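Local coordinates for tyrosine-protein phosphatase non-receptor type 18 (Homo sapiens, PDB 2OC3) that removes phosphate from phosphotyrosine in proteins, acting on autophosphorylated tyrosine kinases through its catalytic domain, at residues D209-L221 with G241-L253. Sequence-based numbering, arbitrary orientation.
Sequences DHMLAMVEEARRL and GVLCTVDYVRQLL
Arg219 and Asp247 join the two helices through a side-on, bidentate salt bridge. NE of Arg219 gives a nearly straight bond of 2.9 Å to the syn lone pair of Asp247 OD1, and NH2 of Arg219 lies 2.8 Å from Asp247 OD2, which also bonds the hydroxyl of Tyr105. The carboxylate stands at the edge of the guanidinium, close to its plane, while the amide of Gln251 covers one face, its NE2 3.5 Å above the centre. The arginine chain bends at its second torsion (chi2 -76°), which brings the NE and NH2 edge of the guanidinium up to the carboxylate. With an alanine here in place of Arg219, the buried carboxylate would probably keep Tyr105 but lose its charged mate, and the Gln251 amide the flat group it covers.

Arg250 reaches the other helix extended from CG to NE. The aliphatic part of Glu216 lies over one face of its guanidinium, with CG 3.5 Å from Arg250 NH2. Water stands between the two charges, donating to Glu216 OE2 and accepting from Arg250 NE; another water joins the backbone O of Glu216 to Arg250 NH2.

Between these polar groups Val215 fits as a knob into the hole formed by Leu243, Val246, Asp247 and Arg250. Farther along, Met211 sets its CG against Leu243 CD2 at 3.5 Å; a bend at its third torsion (chi3 62°) carries CE to Val246, and SD meets Val242.

The axes of 209-221 and 241-253 come within 10.3 Å of each other and cross at -65°. Residues 241-253 belong to the helix that follows the phosphate-binding loop of the tyrosine phosphatase fold, with Val242 near Arg239, a probable substrate-binding residue. Met211 also touches Phe287 and Thr291 of helix 282-296, whereas Met214 and Ala218 rest on Leu194 of strand 187-196.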
# COMPACT_ATOMS: atom_id res chain seq x y z
N ASP A 209 10.67 13.90 3.93
CA ASP A 209 10.01 14.97 3.21
C ASP A 209 9.35 14.53 1.92
O ASP A 209 8.24 14.89 1.63
CB ASP A 209 11.01 16.11 2.94
CG ASP A 209 11.53 16.73 4.22
OD1 ASP A 209 10.92 17.70 4.70
OD2 ASP A 209 12.55 16.22 4.75
N HIS A 210 10.07 13.77 1.11
CA HIS A 210 9.53 13.48 -0.22
C HIS A 210 8.41 12.45 -0.14
O HIS A 210 7.46 12.51 -0.92
CB HIS A 210 10.67 13.13 -1.19
CG HIS A 210 11.53 14.32 -1.48
ND1 HIS A 210 12.80 14.23 -2.02
CD2 HIS A 210 11.32 15.64 -1.24
CE1 HIS A 210 13.32 15.45 -2.11
NE2 HIS A 210 12.44 16.32 -1.64
N MET A 211 8.50 11.52 0.79
CA MET A 211 7.38 10.61 1.02
C MET A 211 6.14 11.38 1.48
O MET A 211 5.02 11.09 1.05
CB MET A 211 7.72 9.55 2.06
CG MET A 211 6.56 8.61 2.35
SD MET A 211 6.95 7.41 3.67
CE MET A 211 7.23 8.49 5.06
N LEU A 212 6.32 12.37 2.38
CA LEU A 212 5.17 13.19 2.77
C LEU A 212 4.56 13.91 1.56
O LEU A 212 3.33 14.02 1.44
CB LEU A 212 5.58 14.23 3.83
CG LEU A 212 5.62 13.68 5.23
CD1 LEU A 212 6.28 14.70 6.16
CD2 LEU A 212 4.19 13.36 5.71
N ALA A 213 5.41 14.44 0.68
CA ALA A 213 4.97 15.09 -0.56
C ALA A 213 4.13 14.12 -1.40
O ALA A 213 3.12 14.48 -1.98
CB ALA A 213 6.18 15.57 -1.36
N MET A 214 4.55 12.86 -1.43
CA MET A 214 3.82 11.82 -2.18
C MET A 214 2.41 11.62 -1.61
O MET A 214 1.45 11.52 -2.37
CB MET A 214 4.64 10.53 -2.14
CG MET A 214 4.06 9.41 -2.94
SD MET A 214 4.90 7.83 -2.51
CE MET A 214 4.34 6.74 -3.84
N VAL A 215 2.32 11.51 -0.29
CA VAL A 215 1.03 11.34 0.39
C VAL A 215 0.15 12.57 0.20
O VAL A 215 -1.03 12.45 -0.11
CB VAL A 215 1.22 11.01 1.88
CG1 VAL A 215 -0.12 11.06 2.60
CG2 VAL A 215 1.80 9.61 2.02
N GLU A 216 0.74 13.75 0.33
CA GLU A 216 -0.01 14.98 0.11
C GLU A 216 -0.61 15.03 -1.29
O GLU A 216 -1.79 15.38 -1.49
CB GLU A 216 0.88 16.21 0.36
CG GLU A 216 1.33 16.40 1.82
CD GLU A 216 2.55 17.25 2.00
OE1 GLU A 216 3.14 17.76 1.02
OE2 GLU A 216 2.97 17.40 3.19
N GLU A 217 0.19 14.70 -2.30
CA GLU A 217 -0.31 14.71 -3.66
C GLU A 217 -1.35 13.62 -3.88
O GLU A 217 -2.37 13.85 -4.54
CB GLU A 217 0.84 14.55 -4.64
CG GLU A 217 0.40 14.48 -6.12
CD GLU A 217 -0.37 15.70 -6.63
OE1 GLU A 217 -0.18 16.83 -6.14
OE2 GLU A 217 -1.18 15.54 -7.57
N ALA A 218 -1.14 12.42 -3.35
CA ALA A 218 -2.14 11.38 -3.49
C ALA A 218 -3.49 11.83 -2.98
O ALA A 218 -4.52 11.52 -3.56
CB ALA A 218 -1.73 10.10 -2.74
N ARG A 219 -3.47 12.52 -1.84
CA ARG A 219 -4.72 12.98 -1.25
C ARG A 219 -5.38 14.07 -2.07
O ARG A 219 -6.62 14.12 -2.13
CB ARG A 219 -4.49 13.42 0.19
CG ARG A 219 -4.48 12.22 1.16
CD ARG A 219 -5.88 11.76 1.38
NE ARG A 219 -5.94 10.45 2.01
CZ ARG A 219 -7.01 9.68 2.02
NH1 ARG A 219 -8.13 10.05 1.40
NH2 ARG A 219 -6.94 8.49 2.63
N ARG A 220 -4.59 14.93 -2.70
CA ARG A 220 -5.22 15.92 -3.59
C ARG A 220 -5.90 15.23 -4.76
O ARG A 220 -6.99 15.61 -5.17
CB ARG A 220 -4.20 16.92 -4.12
CG ARG A 220 -3.69 17.91 -3.09
CD ARG A 220 -2.84 19.02 -3.65
NE ARG A 220 -1.52 18.53 -4.02
CZ ARG A 220 -0.44 18.58 -3.24
NH1 ARG A 220 -0.49 19.10 -2.02
NH2 ARG A 220 0.70 18.14 -3.68
N LEU A 221 -5.23 14.22 -5.34
CA LEU A 221 -5.77 13.52 -6.51
C LEU A 221 -6.97 12.66 -6.15
O LEU A 221 -7.89 12.49 -6.97
CB LEU A 221 -4.70 12.64 -7.15
CG LEU A 221 -3.51 13.40 -7.71
CD1 LEU A 221 -2.33 12.48 -7.95
CD2 LEU A 221 -3.88 14.17 -9.01
N GLY A 241 3.09 -0.63 4.43
CA GLY A 241 2.57 -0.29 5.75
C GLY A 241 3.02 1.06 6.26
O GLY A 241 2.24 1.76 6.92
N VAL A 242 4.23 1.48 5.91
CA VAL A 242 4.67 2.83 6.25
C VAL A 242 3.75 3.84 5.58
O VAL A 242 3.24 4.76 6.23
CB VAL A 242 6.14 3.09 5.87
CG1 VAL A 242 6.47 4.59 6.01
CG2 VAL A 242 7.04 2.24 6.74
N LEU A 243 3.53 3.72 4.27
CA LEU A 243 2.69 4.68 3.55
C LEU A 243 1.28 4.73 4.10
O LEU A 243 0.71 5.83 4.26
CB LEU A 243 2.62 4.38 2.06
CG LEU A 243 3.86 4.73 1.25
CD1 LEU A 243 3.73 4.33 -0.19
CD2 LEU A 243 4.21 6.23 1.30
N CYS A 244 0.67 3.57 4.35
CA CYS A 244 -0.72 3.55 4.85
C CYS A 244 -0.79 4.19 6.22
O CYS A 244 -1.75 4.94 6.53
CB CYS A 244 -1.29 2.14 4.91
SG CYS A 244 -1.52 1.38 3.25
N THR A 245 0.21 3.95 7.05
CA THR A 245 0.18 4.51 8.40
C THR A 245 0.38 6.03 8.36
O THR A 245 -0.29 6.77 9.10
CB THR A 245 1.25 3.87 9.31
OG1 THR A 245 1.03 2.45 9.37
CG2 THR A 245 1.18 4.46 10.72
N VAL A 246 1.28 6.51 7.51
CA VAL A 246 1.51 7.94 7.41
C VAL A 246 0.21 8.63 6.96
O VAL A 246 -0.21 9.67 7.50
CB VAL A 246 2.67 8.24 6.43
CG1 VAL A 246 2.73 9.76 6.06
CG2 VAL A 246 3.98 7.73 6.99
N ASP A 247 -0.46 8.05 5.98
CA ASP A 247 -1.70 8.64 5.50
C ASP A 247 -2.77 8.59 6.57
O ASP A 247 -3.51 9.56 6.72
CB ASP A 247 -2.25 7.94 4.27
CG ASP A 247 -3.53 8.57 3.80
OD1 ASP A 247 -3.44 9.63 3.15
OD2 ASP A 247 -4.61 8.02 4.06
N TYR A 248 -2.92 7.45 7.25
CA TYR A 248 -3.90 7.33 8.34
C TYR A 248 -3.69 8.44 9.40
O TYR A 248 -4.64 9.14 9.81
CB TYR A 248 -3.78 5.93 8.95
CG TYR A 248 -4.80 5.58 10.02
CD1 TYR A 248 -5.87 4.75 9.73
CD2 TYR A 248 -4.61 5.98 11.34
CE1 TYR A 248 -6.79 4.39 10.71
CE2 TYR A 248 -5.52 5.62 12.33
CZ TYR A 248 -6.60 4.84 11.99
OH TYR A 248 -7.52 4.44 12.95
N VAL A 249 -2.45 8.58 9.86
CA VAL A 249 -2.13 9.58 10.88
C VAL A 249 -2.36 10.99 10.34
O VAL A 249 -2.88 11.88 11.05
CB VAL A 249 -0.74 9.38 11.48
CG1 VAL A 249 -0.43 10.49 12.52
CG2 VAL A 249 -0.64 7.99 12.10
N ARG A 250 -2.02 11.23 9.08
CA ARG A 250 -2.24 12.54 8.50
C ARG A 250 -3.73 12.84 8.39
O ARG A 250 -4.12 13.99 8.59
CB ARG A 250 -1.60 12.61 7.12
CG ARG A 250 -1.65 13.99 6.48
CD ARG A 250 -0.72 14.08 5.29
NE ARG A 250 -0.88 15.38 4.63
CZ ARG A 250 -1.82 15.64 3.72
NH1 ARG A 250 -2.67 14.73 3.28
NH2 ARG A 250 -1.88 16.86 3.19
N GLN A 251 -4.56 11.86 8.09
CA GLN A 251 -5.99 12.09 8.04
C GLN A 251 -6.52 12.43 9.43
O GLN A 251 -7.36 13.34 9.55
CB GLN A 251 -6.71 10.89 7.47
CG GLN A 251 -6.40 10.69 5.98
CD GLN A 251 -6.76 11.91 5.13
OE1 GLN A 251 -5.94 12.80 4.86
NE2 GLN A 251 -8.00 11.92 4.69
N LEU A 252 -6.04 11.77 10.47
CA LEU A 252 -6.42 12.15 11.85
C LEU A 252 -6.04 13.59 12.12
O LEU A 252 -6.81 14.37 12.68
CB LEU A 252 -5.76 11.25 12.90
CG LEU A 252 -6.21 9.80 12.97
CD1 LEU A 252 -5.38 9.07 14.06
CD2 LEU A 252 -7.73 9.69 13.19
N LEU A 253 -4.84 13.97 11.73
CA LEU A 253 -4.33 15.32 12.01
C LEU A 253 -5.17 16.37 11.31
O LEU A 253 -5.61 17.36 11.93
CB LEU A 253 -2.88 15.43 11.53
CG LEU A 253 -2.13 16.72 11.80
CD1 LEU A 253 -1.96 16.90 13.30
CD2 LEU A 253 -0.79 16.67 11.09
O HOH W 1 -3.32 16.94 0.44
O HOH W 2 1.39 16.90 5.17